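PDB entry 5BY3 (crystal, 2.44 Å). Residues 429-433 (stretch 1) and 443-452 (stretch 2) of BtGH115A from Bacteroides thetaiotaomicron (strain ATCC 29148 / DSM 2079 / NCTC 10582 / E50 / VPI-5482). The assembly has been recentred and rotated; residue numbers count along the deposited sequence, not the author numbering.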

HETATM    1  N   MSE A 429     -13.732   1.452  -3.838  1.00 39.05           N
HETATM    2  CA  MSE A 429     -12.870   2.390  -3.171  1.00 42.90           C
HETATM    3  C   MSE A 429     -11.703   1.675  -2.543  1.00 45.43           C
HETATM    4  O   MSE A 429     -11.875   0.812  -1.664  1.00 39.94           O
HETATM    5  CB  MSE A 429     -13.710   3.106  -2.113  1.00 41.89           C
HETATM    6  CG  MSE A 429     -13.263   4.515  -1.761  1.00 48.52           C
HETATM    7 SE   MSE A 429     -14.453   5.385  -0.436  1.00 61.06          SE
HETATM    8  CE  MSE A 429     -16.029   5.560  -1.630  1.00 48.02           C
ATOM      9  N   TRP A 430     -10.502   2.042  -3.000  1.00 44.98           N
ATOM     10  CA  TRP A 430      -9.241   1.536  -2.446  1.00 43.22           C
ATOM     11  C   TRP A 430      -8.401   2.699  -1.931  1.00 40.35           C
ATOM     12  O   TRP A 430      -8.207   3.722  -2.615  1.00 42.77           O
ATOM     13  CB  TRP A 430      -8.458   0.828  -3.525  1.00 41.98           C
ATOM     14  CG  TRP A 430      -8.938  -0.516  -3.969  1.00 44.57           C
ATOM     15  CD1 TRP A 430     -10.126  -1.144  -3.673  1.00 47.46           C
ATOM     16  CD2 TRP A 430      -8.231  -1.393  -4.841  1.00 45.62           C
ATOM     17  NE1 TRP A 430     -10.175  -2.378  -4.277  1.00 46.85           N
ATOM     18  CE2 TRP A 430      -9.027  -2.560  -4.999  1.00 45.35           C
ATOM     19  CE3 TRP A 430      -6.979  -1.322  -5.480  1.00 43.61           C
ATOM     20  CZ2 TRP A 430      -8.622  -3.641  -5.785  1.00 47.57           C
ATOM     21  CZ3 TRP A 430      -6.572  -2.394  -6.257  1.00 46.86           C
ATOM     22  CH2 TRP A 430      -7.393  -3.541  -6.411  1.00 47.60           C
ATOM     23  N   ILE A 431      -7.913   2.533  -0.719  1.00 33.45           N
ATOM     24  CA  ILE A 431      -7.187   3.569  -0.033  1.00 30.38           C
ATOM     25  C   ILE A 431      -6.004   2.942   0.656  1.00 32.37           C
ATOM     26  O   ILE A 431      -6.145   2.004   1.515  1.00 26.91           O
ATOM     27  CB  ILE A 431      -8.035   4.317   1.028  1.00 29.70           C
ATOM     28  CG1 ILE A 431      -9.238   5.046   0.414  1.00 29.91           C
ATOM     29  CG2 ILE A 431      -7.131   5.260   1.837  1.00 31.62           C
ATOM     30  CD1 ILE A 431      -8.953   6.255  -0.482  1.00 31.31           C
ATOM     31  N   LEU A 432      -4.833   3.487   0.295  1.00 36.33           N
ATOM     32  CA  LEU A 432      -3.556   2.988   0.785  1.00 35.07           C
ATOM     33  C   LEU A 432      -2.938   3.885   1.862  1.00 36.97           C
ATOM     34  O   LEU A 432      -2.707   5.084   1.632  1.00 38.36           O
ATOM     35  CB  LEU A 432      -2.613   2.838  -0.402  1.00 34.39           C
ATOM     36  CG  LEU A 432      -1.217   2.206  -0.257  1.00 32.79           C
ATOM     37  CD1 LEU A 432      -1.263   0.801   0.316  1.00 30.36           C
ATOM     38  CD2 LEU A 432      -0.607   2.208  -1.637  1.00 32.51           C
ATOM     39  N   ASN A 433      -2.648   3.313   3.027  1.00 35.33           N
ATOM     40  CA  ASN A 433      -1.819   4.011   3.998  1.00 33.39           C
ATOM     41  C   ASN A 433      -0.371   3.957   3.566  1.00 37.05           C
ATOM     42  O   ASN A 433       0.210   2.850   3.458  1.00 35.16           O
ATOM     43  CB  ASN A 433      -1.942   3.379   5.369  1.00 34.19           C
ATOM     44  CG  ASN A 433      -1.279   4.215   6.445  1.00 33.26           C
ATOM     45  OD1 ASN A 433      -0.296   4.901   6.192  1.00 36.76           O
ATOM     46  ND2 ASN A 433      -1.829   4.181   7.632  1.00 31.23           N
TER
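Stretch 2 443-452: QIELFMDMAW

Stretch 2 is helical throughout, continuing a helix that begins earlier in the chain, and it packs on the strand formed by residues 429-433. The two run antiparallel, their N-to-C directions 179° apart and their axes approaching to 9.9 Å. Trp430 therefore pairs with Ala451, with CA atoms 7.2 Å apart, while Leu432 lies near Ile444, CA to CA 7.7 Å. Within the helix, i to i+4 hydrogen bonds such as Phe447 N to Gln443 O (2.8 Å) and Met450 N to Leu446 O (2.9 Å) hold the helical turns together. No hydrogen bond crosses between the stretches; the contact, burying 385 Å² in all, rests on apolar packing.

The alternation of the strand selects what the helix meets: Trp430 and Leu432 direct their CA-to-CB bonds toward it, whereas that of Ile431 points away.

The aromatic contacts centre on Phe447, whose chi1 is t and whose ring lies between those two strand side chains. Trp430 CE3 lies over one face, and the two six-membered rings meet obliquely, centroids 5.4 Å apart and planes at 56°. Over the opposite face, Leu432 CB makes a CH-pi contact, 4.0 Å from the ring centroid of Phe447 and 17° off its normal. A flat ring suits this position because both its faces can be covered at once.

Further apolar contacts complete the packing. The small methyl of Ala451 lets the indole come close, with Trp430 CE3 to Ala451 CB at 3.4 Å, and at the indole edge Trp430 CZ3 lies 3.6 Å from Met450 CB. Leu432, branched at CG, offers CD2 to several partners: Phe447 CG at 3.6 Å, Ile444 CG1 at 4.1 Å and Met448 CE at 4.1 Å. Met448, a selenomethionine, starts away from the strand, but its long, unbranched side chain brings its end nearer.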

ATOM      1  N   GLN A 443       5.564  -0.034  -4.211  1.00 30.84           N
ATOM      2  CA  GLN A 443       4.275  -0.626  -3.750  1.00 34.65           C
ATOM      3  C   GLN A 443       3.046   0.247  -4.083  1.00 36.38           C
ATOM      4  O   GLN A 443       1.995  -0.270  -4.484  1.00 37.82           O
ATOM      5  CB  GLN A 443       4.279  -0.954  -2.254  1.00 33.24           C
ATOM      6  CG  GLN A 443       5.272  -2.048  -1.819  1.00 36.66           C
ATOM      7  CD  GLN A 443       6.665  -1.530  -1.407  1.00 34.99           C
ATOM      8  OE1 GLN A 443       7.044  -0.389  -1.716  1.00 41.86           O
ATOM      9  NE2 GLN A 443       7.438  -2.372  -0.717  1.00 32.99           N
ATOM     10  N   ILE A 444       3.229   1.563  -3.960  1.00 35.98           N
ATOM     11  CA  ILE A 444       2.222   2.552  -4.238  1.00 35.62           C
ATOM     12  C   ILE A 444       1.836   2.440  -5.709  1.00 37.51           C
ATOM     13  O   ILE A 444       0.650   2.409  -6.039  1.00 41.10           O
ATOM     14  CB  ILE A 444       2.718   3.978  -3.889  1.00 37.17           C
ATOM     15  CG1 ILE A 444       2.902   4.129  -2.365  1.00 35.57           C
ATOM     16  CG2 ILE A 444       1.772   5.064  -4.433  1.00 37.58           C
ATOM     17  CD1 ILE A 444       3.708   5.351  -1.930  1.00 27.96           C
ATOM     18  N   GLU A 445       2.817   2.362  -6.592  1.00 35.22           N
ATOM     19  CA  GLU A 445       2.490   2.320  -8.001  1.00 34.80           C
ATOM     20  C   GLU A 445       1.846   0.976  -8.368  1.00 37.31           C
ATOM     21  O   GLU A 445       0.917   0.918  -9.192  1.00 42.22           O
ATOM     22  CB  GLU A 445       3.719   2.593  -8.859  1.00 36.66           C
ATOM     23  CG  GLU A 445       3.394   2.751 -10.340  1.00 39.52           C
ATOM     24  CD  GLU A 445       4.582   3.174 -11.172  1.00 43.05           C
ATOM     25  OE1 GLU A 445       5.509   3.816 -10.637  1.00 43.21           O
ATOM     26  OE2 GLU A 445       4.580   2.872 -12.386  1.00 46.06           O
ATOM     27  N   LEU A 446       2.316  -0.100  -7.753  1.00 35.98           N
ATOM     28  CA  LEU A 446       1.668  -1.386  -7.928  1.00 35.88           C
ATOM     29  C   LEU A 446       0.176  -1.299  -7.530  1.00 38.38           C
ATOM     30  O   LEU A 446      -0.697  -1.602  -8.327  1.00 43.89           O
ATOM     31  CB  LEU A 446       2.393  -2.475  -7.129  1.00 32.79           C
ATOM     32  CG  LEU A 446       1.844  -3.919  -7.225  1.00 34.12           C
ATOM     33  CD1 LEU A 446       1.787  -4.455  -8.678  1.00 33.99           C
ATOM     34  CD2 LEU A 446       2.673  -4.824  -6.312  1.00 31.44           C
ATOM     35  N   PHE A 447      -0.094  -0.870  -6.299  1.00 36.24           N
ATOM     36  CA  PHE A 447      -1.435  -0.671  -5.827  1.00 35.56           C
ATOM     37  C   PHE A 447      -2.253   0.173  -6.820  1.00 37.08           C
ATOM     38  O   PHE A 447      -3.382  -0.168  -7.123  1.00 33.45           O
ATOM     39  CB  PHE A 447      -1.361   0.017  -4.460  1.00 38.98           C
ATOM     40  CG  PHE A 447      -2.630  -0.052  -3.649  1.00 36.86           C
ATOM     41  CD1 PHE A 447      -3.592   0.954  -3.744  1.00 37.22           C
ATOM     42  CD2 PHE A 447      -2.847  -1.108  -2.756  1.00 37.60           C
ATOM     43  CE1 PHE A 447      -4.760   0.896  -2.988  1.00 34.95           C
ATOM     44  CE2 PHE A 447      -4.008  -1.160  -1.989  1.00 34.99           C
ATOM     45  CZ  PHE A 447      -4.951  -0.148  -2.110  1.00 33.41           C
HETATM   46  N   MSE A 448      -1.667   1.252  -7.335  1.00 36.07           N
HETATM   47  CA  MSE A 448      -2.417   2.212  -8.163  1.00 37.89           C
HETATM   48  C   MSE A 448      -2.665   1.659  -9.530  1.00 36.29           C
HETATM   49  O   MSE A 448      -3.731   1.934 -10.098  1.00 38.69           O
HETATM   50  CB  MSE A 448      -1.828   3.629  -8.268  1.00 37.54           C
HETATM   51  CG  MSE A 448      -1.817   4.380  -6.938  1.00 42.27           C
HETATM   52 SE   MSE A 448      -3.573   4.479  -6.034  1.00 43.95          SE
HETATM   53  CE  MSE A 448      -2.865   4.481  -4.217  1.00 36.88           C
ATOM     54  N   ASP A 449      -1.697   0.898 -10.050  1.00 34.82           N
ATOM     55  CA  ASP A 449      -1.867   0.098 -11.280  1.00 39.08           C
ATOM     56  C   ASP A 449      -2.983  -0.928 -11.142  1.00 41.83           C
ATOM     57  O   ASP A 449      -3.784  -1.086 -12.068  1.00 43.11           O
ATOM     58  CB  ASP A 449      -0.574  -0.632 -11.697  1.00 36.74           C
ATOM     59  CG  ASP A 449       0.471   0.302 -12.335  1.00 39.21           C
ATOM     60  OD1 ASP A 449       0.120   1.437 -12.708  1.00 43.85           O
ATOM     61  OD2 ASP A 449       1.655  -0.092 -12.449  1.00 35.00           O
HETATM   62  N   MSE A 450      -3.024  -1.617  -9.990  1.00 41.79           N
HETATM   63  CA  MSE A 450      -4.047  -2.625  -9.722  1.00 43.67           C
HETATM   64  C   MSE A 450      -5.397  -1.981  -9.837  1.00 44.01           C
HETATM   65  O   MSE A 450      -6.240  -2.453 -10.589  1.00 49.11           O
HETATM   66  CB  MSE A 450      -3.807  -3.325  -8.402  1.00 41.61           C
HETATM   67  CG  MSE A 450      -2.828  -4.443  -8.718  1.00 39.76           C
HETATM   68 SE   MSE A 450      -2.244  -5.310  -7.061  1.00 35.79          SE
HETATM   69  CE  MSE A 450      -3.732  -6.607  -7.192  1.00 36.07           C
ATOM     70  N   ALA A 451      -5.538  -0.837  -9.185  1.00 41.34           N
ATOM     71  CA  ALA A 451      -6.789  -0.108  -9.037  1.00 43.44           C
ATOM     72  C   ALA A 451      -7.199   0.530 -10.341  1.00 47.08           C
ATOM     73  O   ALA A 451      -8.393   0.740 -10.578  1.00 48.16           O
ATOM     74  CB  ALA A 451      -6.660   0.950  -7.940  1.00 41.15           C
ATOM     75  N   TRP A 452      -6.215   0.829 -11.188  1.00 47.16           N
ATOM     76  CA  TRP A 452      -6.506   1.450 -12.470  1.00 41.37           C
ATOM     77  C   TRP A 452      -6.869   0.427 -13.542  1.00 44.30           C
ATOM     78  O   TRP A 452      -7.806   0.662 -14.321  1.00 49.52           O
ATOM     79  CB  TRP A 452      -5.392   2.386 -12.936  1.00 39.60           C
ATOM     80  CG  TRP A 452      -5.670   2.921 -14.344  1.00 41.12           C
ATOM     81  CD1 TRP A 452      -5.132   2.466 -15.497  1.00 37.56           C
ATOM     82  CD2 TRP A 452      -6.589   3.961 -14.715  1.00 37.39           C
ATOM     83  NE1 TRP A 452      -5.615   3.173 -16.559  1.00 38.30           N
ATOM     84  CE2 TRP A 452      -6.524   4.089 -16.116  1.00 36.83           C
ATOM     85  CE3 TRP A 452      -7.471   4.787 -13.997  1.00 38.26           C
ATOM     86  CZ2 TRP A 452      -7.322   4.998 -16.839  1.00 34.03           C
ATOM     87  CZ3 TRP A 452      -8.253   5.726 -14.713  1.00 32.63           C
ATOM     88  CH2 TRP A 452      -8.177   5.806 -16.119  1.00 30.01           C
TER